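Local coordinates for FBP protein (PDB 5OEZ) that probably hydrolyses fructose 1,6-bisphosphate to fructose 6-phosphate and phosphate in gluconeogenesis, working with magnesium as a homotetramer, at residues N178-S183 with D255-L260; P287-V292 with G297-S302; V91-S96 with M102-S107. One frame throughout, in Å; residues are numbered along the deposited sequence.

Interaction 1 (N178-S183 with D255-L260); sequences NLVLTS and DIHRTL
His257 and Leu260, one turn apart on helix 255-260, lean onto Val180 and Asn178 of strand 178-182, whose direction makes an angle of 67° with that of the helix. His257 carries most of the contact. From its CB, the ring stands anti to the backbone N (chi1 -175°), which sends it out from the helix toward the strand. ND1 is spoken for by a hydrogen bond to the hydroxyl of Tyr170, on the neighbouring strand 167-173, and it also passes near the methyl CG2 of Val180. The same methyl meets the next ring atom, with His257 CE1 4.0 Å from Val180 CG2, close to the ring plane and so at the edge. At the tip, His257 NE2 is 3.6 Å from Asn178 OD1, with the amide and ring planes turned only 25° from each other, but the two are not bonded directly. A water joins them: it lies in the ring plane 2.7 Å from His257 NE2, and donates to Asn178 OD1 at 3.1 Å. Hydrogen bonds at both ring nitrogens should fix the rotation of the imidazole. Ala128 of a second subunit packs against it as well.

A turn further on, the apolar half of the contact closes tip to tip, Val180 CG1 lying 4.1 Å from Leu260 CD1. Elsewhere on the helix, Arg258 NH1 makes a salt bridge of 2.8 Å to Asp255 OD1, using the anti lone pair of that oxygen. With Phe266 of the second sheet touching Ile256 and Thr259, helix 252-262 lies between two sheets, as expected for the central helical layer of the layered alpha/beta fructose-1,6-bisphosphatase fold.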
# COMPACT_ATOMS: atom_id res chain seq x y z
N ASN C 178 12.37 9.62 0.57
CA ASN C 178 12.75 10.73 1.42
C ASN C 178 12.57 12.03 0.70
O ASN C 178 12.69 12.07 -0.51
CB ASN C 178 14.19 10.63 1.81
CG ASN C 178 14.48 9.40 2.64
OD1 ASN C 178 15.34 8.58 2.29
ND2 ASN C 178 13.78 9.27 3.75
N LEU C 179 12.24 13.07 1.45
CA LEU C 179 12.16 14.41 0.93
C LEU C 179 12.95 15.30 1.87
O LEU C 179 12.67 15.35 3.06
CB LEU C 179 10.70 14.87 0.84
CG LEU C 179 10.42 16.08 -0.06
CD1 LEU C 179 9.01 15.99 -0.61
CD2 LEU C 179 10.64 17.39 0.67
N VAL C 180 13.96 15.97 1.33
CA VAL C 180 14.86 16.81 2.11
C VAL C 180 14.71 18.22 1.58
O VAL C 180 14.71 18.42 0.37
CB VAL C 180 16.30 16.28 1.97
CG1 VAL C 180 17.31 17.17 2.68
CG2 VAL C 180 16.38 14.86 2.52
N LEU C 181 14.63 19.20 2.47
CA LEU C 181 14.16 20.52 2.12
C LEU C 181 14.86 21.58 2.95
O LEU C 181 15.18 21.33 4.12
CB LEU C 181 12.65 20.54 2.44
CG LEU C 181 11.84 21.82 2.25
CD1 LEU C 181 11.83 22.26 0.79
CD2 LEU C 181 10.43 21.58 2.73
N THR C 182 15.07 22.76 2.38
CA THR C 182 15.51 23.93 3.15
C THR C 182 14.75 25.17 2.68
O THR C 182 14.41 25.27 1.50
CB THR C 182 17.05 24.20 3.06
OG1 THR C 182 17.41 25.31 3.91
CG2 THR C 182 17.51 24.51 1.64
N SER C 183 14.52 26.10 3.61
CA SER C 183 13.99 27.45 3.31
C SER C 183 14.90 28.56 3.85
O SER C 183 14.43 29.66 4.07
CB SER C 183 12.58 27.61 3.90
OG SER C 183 11.65 26.91 3.11
N ASP C 255 23.92 9.81 -4.02
CA ASP C 255 25.27 10.03 -3.49
C ASP C 255 25.29 11.26 -2.58
O ASP C 255 25.91 11.23 -1.51
CB ASP C 255 26.32 10.10 -4.61
CG ASP C 255 26.65 8.71 -5.22
OD1 ASP C 255 27.04 7.78 -4.46
OD2 ASP C 255 26.57 8.55 -6.47
N ILE C 256 24.59 12.32 -2.97
CA ILE C 256 24.53 13.52 -2.13
C ILE C 256 23.78 13.25 -0.82
O ILE C 256 24.20 13.71 0.24
CB ILE C 256 23.89 14.72 -2.88
CG1 ILE C 256 24.79 15.18 -4.02
CG2 ILE C 256 23.58 15.85 -1.91
CD1 ILE C 256 26.03 15.91 -3.57
N HIS C 257 22.67 12.52 -0.91
CA HIS C 257 21.91 12.14 0.27
C HIS C 257 22.75 11.38 1.29
O HIS C 257 22.73 11.71 2.47
CB HIS C 257 20.69 11.33 -0.14
CG HIS C 257 19.79 10.99 1.00
ND1 HIS C 257 19.09 11.95 1.70
CD2 HIS C 257 19.48 9.80 1.56
CE1 HIS C 257 18.39 11.36 2.66
NE2 HIS C 257 18.61 10.06 2.60
N ARG C 258 23.52 10.39 0.83
CA ARG C 258 24.48 9.70 1.70
C ARG C 258 25.50 10.69 2.27
O ARG C 258 25.80 10.66 3.47
CB ARG C 258 25.21 8.57 0.96
CG ARG C 258 26.06 7.66 1.85
CD ARG C 258 27.10 6.83 1.08
NE ARG C 258 27.89 7.72 0.24
CZ ARG C 258 27.84 7.80 -1.08
NH1 ARG C 258 27.12 6.96 -1.82
NH2 ARG C 258 28.58 8.72 -1.69
N THR C 259 26.02 11.57 1.43
CA THR C 259 27.03 12.55 1.88
C THR C 259 26.49 13.41 3.01
O THR C 259 27.17 13.61 4.01
CB THR C 259 27.49 13.43 0.70
OG1 THR C 259 28.03 12.58 -0.33
CG2 THR C 259 28.55 14.44 1.12
N LEU C 260 25.29 13.95 2.85
CA LEU C 260 24.64 14.73 3.89
C LEU C 260 24.51 14.02 5.23
O LEU C 260 24.74 14.63 6.27
CB LEU C 260 23.21 15.11 3.46
CG LEU C 260 22.84 16.36 2.73
CD1 LEU C 260 21.41 16.73 3.11
CD2 LEU C 260 23.78 17.48 3.07
O HOH W 1 17.66 8.24 4.36

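Interaction 2 (P287-V292 with G297-S302); sequences PMAMIV and GKAVGS
The flat groups that Val292 and Gly297 bring together are peptides. Val292 CG1 sits over one face of the peptide joining Gly297 to Lys298, 3.8 Å from Lys298 N, and the same methyl comes within 3.4 Å of Lys298 O. On the preceding peptide, Gly297 N donates to Val292 O over 2.9 Å, its N-H pointing fairly straight at the oxygen; the donor is tilted 28° from the carbonyl plane. Val292 reaches the strand because CG1 is anti to its backbone N (chi1 167°).

This is a helix that doubles back through a short connection into a strand, running nearly antiparallel to it at 153°, with the segment axes approaching to 7.4 Å. Strand 298-300 pairs with strand 317-323 in the C-terminal sheet, and helix 281-294 covers it.

Ala289, one turn before Val292, meets Ala299 of the strand, and these two small side chains let the elements come close: Ala289 CB is 3.6 Å from Ala299 CB, which Phe322 of strand 317-323 also touches. Val292 CG1 flanks the same Ala299 methyl at 4.3 Å. Lys298 points away from the helix, and its NZ forms a salt bridge with Asp329 of helix 325-338.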
# COMPACT_ATOMS: atom_id res chain seq x y z
N PRO C 287 20.60 24.30 -6.36
CA PRO C 287 19.74 23.71 -5.30
C PRO C 287 20.47 22.78 -4.30
O PRO C 287 20.33 22.95 -3.10
CB PRO C 287 18.72 22.91 -6.09
CG PRO C 287 18.66 23.59 -7.42
CD PRO C 287 20.05 24.04 -7.70
N MET C 288 21.26 21.84 -4.80
CA MET C 288 22.08 21.00 -3.94
C MET C 288 23.08 21.79 -3.10
O MET C 288 23.32 21.45 -1.94
CB MET C 288 22.81 19.92 -4.74
CG MET C 288 21.95 18.78 -5.30
SD MET C 288 20.80 17.90 -4.18
CE MET C 288 21.42 18.17 -2.52
N ALA C 289 23.69 22.82 -3.69
CA ALA C 289 24.61 23.66 -2.93
C ALA C 289 23.92 24.33 -1.73
O ALA C 289 24.51 24.42 -0.66
CB ALA C 289 25.24 24.71 -3.85
N MET C 290 22.70 24.83 -1.93
CA MET C 290 21.95 25.49 -0.84
C MET C 290 21.66 24.50 0.28
O MET C 290 21.79 24.83 1.45
CB MET C 290 20.64 26.11 -1.33
CG MET C 290 20.01 27.07 -0.32
SD MET C 290 18.39 27.66 -0.83
CE MET C 290 17.86 28.52 0.66
N ILE C 291 21.29 23.28 -0.07
CA ILE C 291 21.04 22.26 0.94
C ILE C 291 22.30 21.91 1.73
O ILE C 291 22.28 21.92 2.95
CB ILE C 291 20.44 21.00 0.29
CG1 ILE C 291 19.02 21.31 -0.20
CG2 ILE C 291 20.39 19.85 1.29
CD1 ILE C 291 18.60 20.44 -1.37
N VAL C 292 23.40 21.66 1.02
CA VAL C 292 24.68 21.32 1.65
C VAL C 292 25.18 22.45 2.55
O VAL C 292 25.64 22.19 3.66
CB VAL C 292 25.76 20.95 0.58
CG1 VAL C 292 27.17 20.90 1.15
CG2 VAL C 292 25.41 19.61 -0.06
N GLY C 297 27.88 22.16 5.46
CA GLY C 297 28.97 21.72 4.57
C GLY C 297 29.48 22.84 3.67
O GLY C 297 29.11 24.00 3.86
N LYS C 298 30.29 22.48 2.67
CA LYS C 298 30.74 23.41 1.64
C LYS C 298 30.36 22.87 0.29
O LYS C 298 30.29 21.64 0.09
CB LYS C 298 32.25 23.61 1.67
CG LYS C 298 32.73 24.45 2.83
CD LYS C 298 34.16 24.92 2.61
CE LYS C 298 34.56 25.85 3.75
NZ LYS C 298 35.90 26.45 3.53
N ALA C 299 30.12 23.80 -0.62
CA ALA C 299 29.72 23.48 -1.97
C ALA C 299 30.42 24.45 -2.93
O ALA C 299 29.98 25.60 -3.09
CB ALA C 299 28.21 23.60 -2.09
N VAL C 300 31.49 23.98 -3.57
CA VAL C 300 32.28 24.85 -4.47
C VAL C 300 32.37 24.33 -5.89
O VAL C 300 32.16 23.14 -6.15
CB VAL C 300 33.68 25.14 -3.90
CG1 VAL C 300 33.55 25.86 -2.56
CG2 VAL C 300 34.51 23.87 -3.75
N GLY C 301 32.62 25.25 -6.81
CA GLY C 301 32.80 24.95 -8.23
C GLY C 301 34.25 25.13 -8.61
O GLY C 301 35.12 24.89 -7.79
N SER C 302 34.50 25.59 -9.83
CA SER C 302 35.87 25.94 -10.27
C SER C 302 36.46 27.18 -9.58
O SER C 302 37.66 27.30 -9.47
CB SER C 302 35.91 26.18 -11.78
OG SER C 302 35.66 25.00 -12.48

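Interaction 3 (V91-S96 with M102-S107); sequences VCVLGS and MIIAES
Leu94 and Ile103 form the hydrogen-bonded pair of an antiparallel ladder, the touching parts, 91-95 and 102-105, running 161° apart. Both bonds of the pair are 2.8 Å long, Leu94 N to Ile103 O and Ile103 N to Leu94 O; each donor lies in the carbonyl plane and the N-H groups point almost straight at their acceptors. Next along, Val93 and Ile104 make a non-hydrogen-bonded pair, where Val93 CA approaches Ile103 O at 3.4 Å in a CA-H...O contact. The third bond, Ala105 N to Cys92 O at 3.0 Å, is made where the chain turns a corner at Cys92, and its donor is tilted 31° from the carbonyl plane.

Side chains fall on both faces of the ladder. Beside Val93 and Ile104 lies helix 150-158, and here Val93 CG1 touches Met102 SD at 3.7 Å. The bend at the end of the methionine chain (chi3 -75°) carries the terminal methyl CE away from the valine, leaving the sulfur as the touching atom, while its CB and CG slant across the same valine methyl. On the face of Leu94 and Ile103, the two side chains lie abreast, Leu94 CB 4.1 Å from Ile103 CB, and both touch helix 72-87. On the Val91 side of the corner, the methyl of Ala105 abuts the backbone of the other segment, with Ala105 CB 3.3 Å from Val91 O.

Strand 91-96 also bonds to strand 113-121, so this hairpin finishes one side of the large sheet within the chain. It closes the loop carrying Glu97 and Glu98, which bind manganese in metal-bound forms of this protein. Every hydrogen bond across the contact is backbone to backbone: main-chain bonds set the register, while apolar side chains fill the two faces.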
# COMPACT_ATOMS: atom_id res chain seq x y z
N VAL C 91 3.17 29.61 -9.07
CA VAL C 91 4.36 29.80 -9.91
C VAL C 91 4.12 30.84 -11.00
O VAL C 91 3.05 30.90 -11.60
CB VAL C 91 4.89 28.47 -10.52
CG1 VAL C 91 4.87 27.36 -9.49
CG2 VAL C 91 4.11 28.07 -11.76
N CYS C 92 5.13 31.66 -11.21
CA CYS C 92 5.20 32.58 -12.34
C CYS C 92 5.83 31.88 -13.55
O CYS C 92 5.29 31.91 -14.66
CB CYS C 92 6.08 33.77 -11.95
SG CYS C 92 6.12 35.02 -13.23
N VAL C 93 6.95 31.22 -13.31
CA VAL C 93 7.76 30.64 -14.35
C VAL C 93 8.21 29.26 -13.92
O VAL C 93 8.59 29.05 -12.77
CB VAL C 93 9.02 31.53 -14.59
CG1 VAL C 93 10.09 30.86 -15.45
CG2 VAL C 93 8.60 32.85 -15.19
N LEU C 94 8.21 28.33 -14.87
CA LEU C 94 8.61 26.96 -14.69
C LEU C 94 9.80 26.69 -15.59
O LEU C 94 9.79 27.06 -16.76
CB LEU C 94 7.48 26.07 -15.16
CG LEU C 94 7.10 24.91 -14.28
CD1 LEU C 94 6.38 25.43 -13.05
CD2 LEU C 94 6.19 23.99 -15.07
N GLY C 95 10.81 26.02 -15.07
CA GLY C 95 11.93 25.56 -15.87
C GLY C 95 12.22 24.10 -15.58
O GLY C 95 12.67 23.76 -14.49
N SER C 96 11.96 23.25 -16.56
CA SER C 96 12.33 21.84 -16.48
C SER C 96 13.66 21.59 -17.19
O SER C 96 13.83 22.03 -18.32
CB SER C 96 11.27 21.01 -17.18
OG SER C 96 11.60 19.64 -17.11
N MET C 102 11.83 28.04 -20.81
CA MET C 102 10.95 28.17 -19.66
C MET C 102 9.49 28.28 -20.09
O MET C 102 9.18 28.69 -21.22
CB MET C 102 11.36 29.39 -18.84
CG MET C 102 12.66 29.20 -18.09
SD MET C 102 13.27 30.71 -17.29
CE MET C 102 13.87 31.58 -18.74
N ILE C 103 8.60 27.92 -19.18
CA ILE C 103 7.15 28.03 -19.38
C ILE C 103 6.62 29.11 -18.46
O ILE C 103 6.95 29.12 -17.28
CB ILE C 103 6.45 26.70 -19.07
CG1 ILE C 103 6.84 25.65 -20.12
CG2 ILE C 103 4.93 26.86 -19.06
CD1 ILE C 103 6.66 24.23 -19.64
N ILE C 104 5.81 30.00 -19.00
CA ILE C 104 5.19 31.08 -18.24
C ILE C 104 3.78 30.61 -17.91
O ILE C 104 3.05 30.17 -18.80
CB ILE C 104 5.17 32.40 -19.04
CG1 ILE C 104 6.56 33.05 -19.10
CG2 ILE C 104 4.26 33.43 -18.38
CD1 ILE C 104 7.69 32.19 -19.64
N ALA C 105 3.41 30.69 -16.63
CA ALA C 105 2.04 30.38 -16.22
C ALA C 105 1.07 31.38 -16.84
O ALA C 105 1.43 32.54 -17.04
CB ALA C 105 1.93 30.41 -14.71
N GLU C 106 -0.15 30.94 -17.12
CA GLU C 106 -1.20 31.84 -17.68
C GLU C 106 -1.67 32.83 -16.62
O GLU C 106 -1.73 32.48 -15.44
CB GLU C 106 -2.40 31.04 -18.17
CG GLU C 106 -2.13 30.25 -19.41
CD GLU C 106 -2.88 28.94 -19.49
OE1 GLU C 106 -3.75 28.66 -18.64
OE2 GLU C 106 -2.59 28.19 -20.44
N SER C 107 -1.99 34.04 -17.07
CA SER C 107 -2.26 35.19 -16.16
C SER C 107 -3.25 34.97 -15.01
O SER C 107 -2.99 35.42 -13.90
CB SER C 107 -2.62 36.45 -16.94
OG SER C 107 -3.78 36.26 -17.73

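Along the chain the order is interaction 3, interaction 1, interaction 2, each closing before the next opens. Interactions 1 and 2 are neighbours, with centres 12 Å apart, and they touch where helix 252-262 lies against helix 281-294, as at Leu260 CD1 and Ile291 CG2, 3.8 Å apart. These helices lie between the large eight-stranded sheet and the C-terminal sheet, so the two contacts together join the N- and C-terminal parts of the subunit. Interaction 3 stands apart, its centre about 26 Å from each of the others. It shares the large sheet with interaction 1, but at that sheet's outer edge, near Tyr113 of the AMP site.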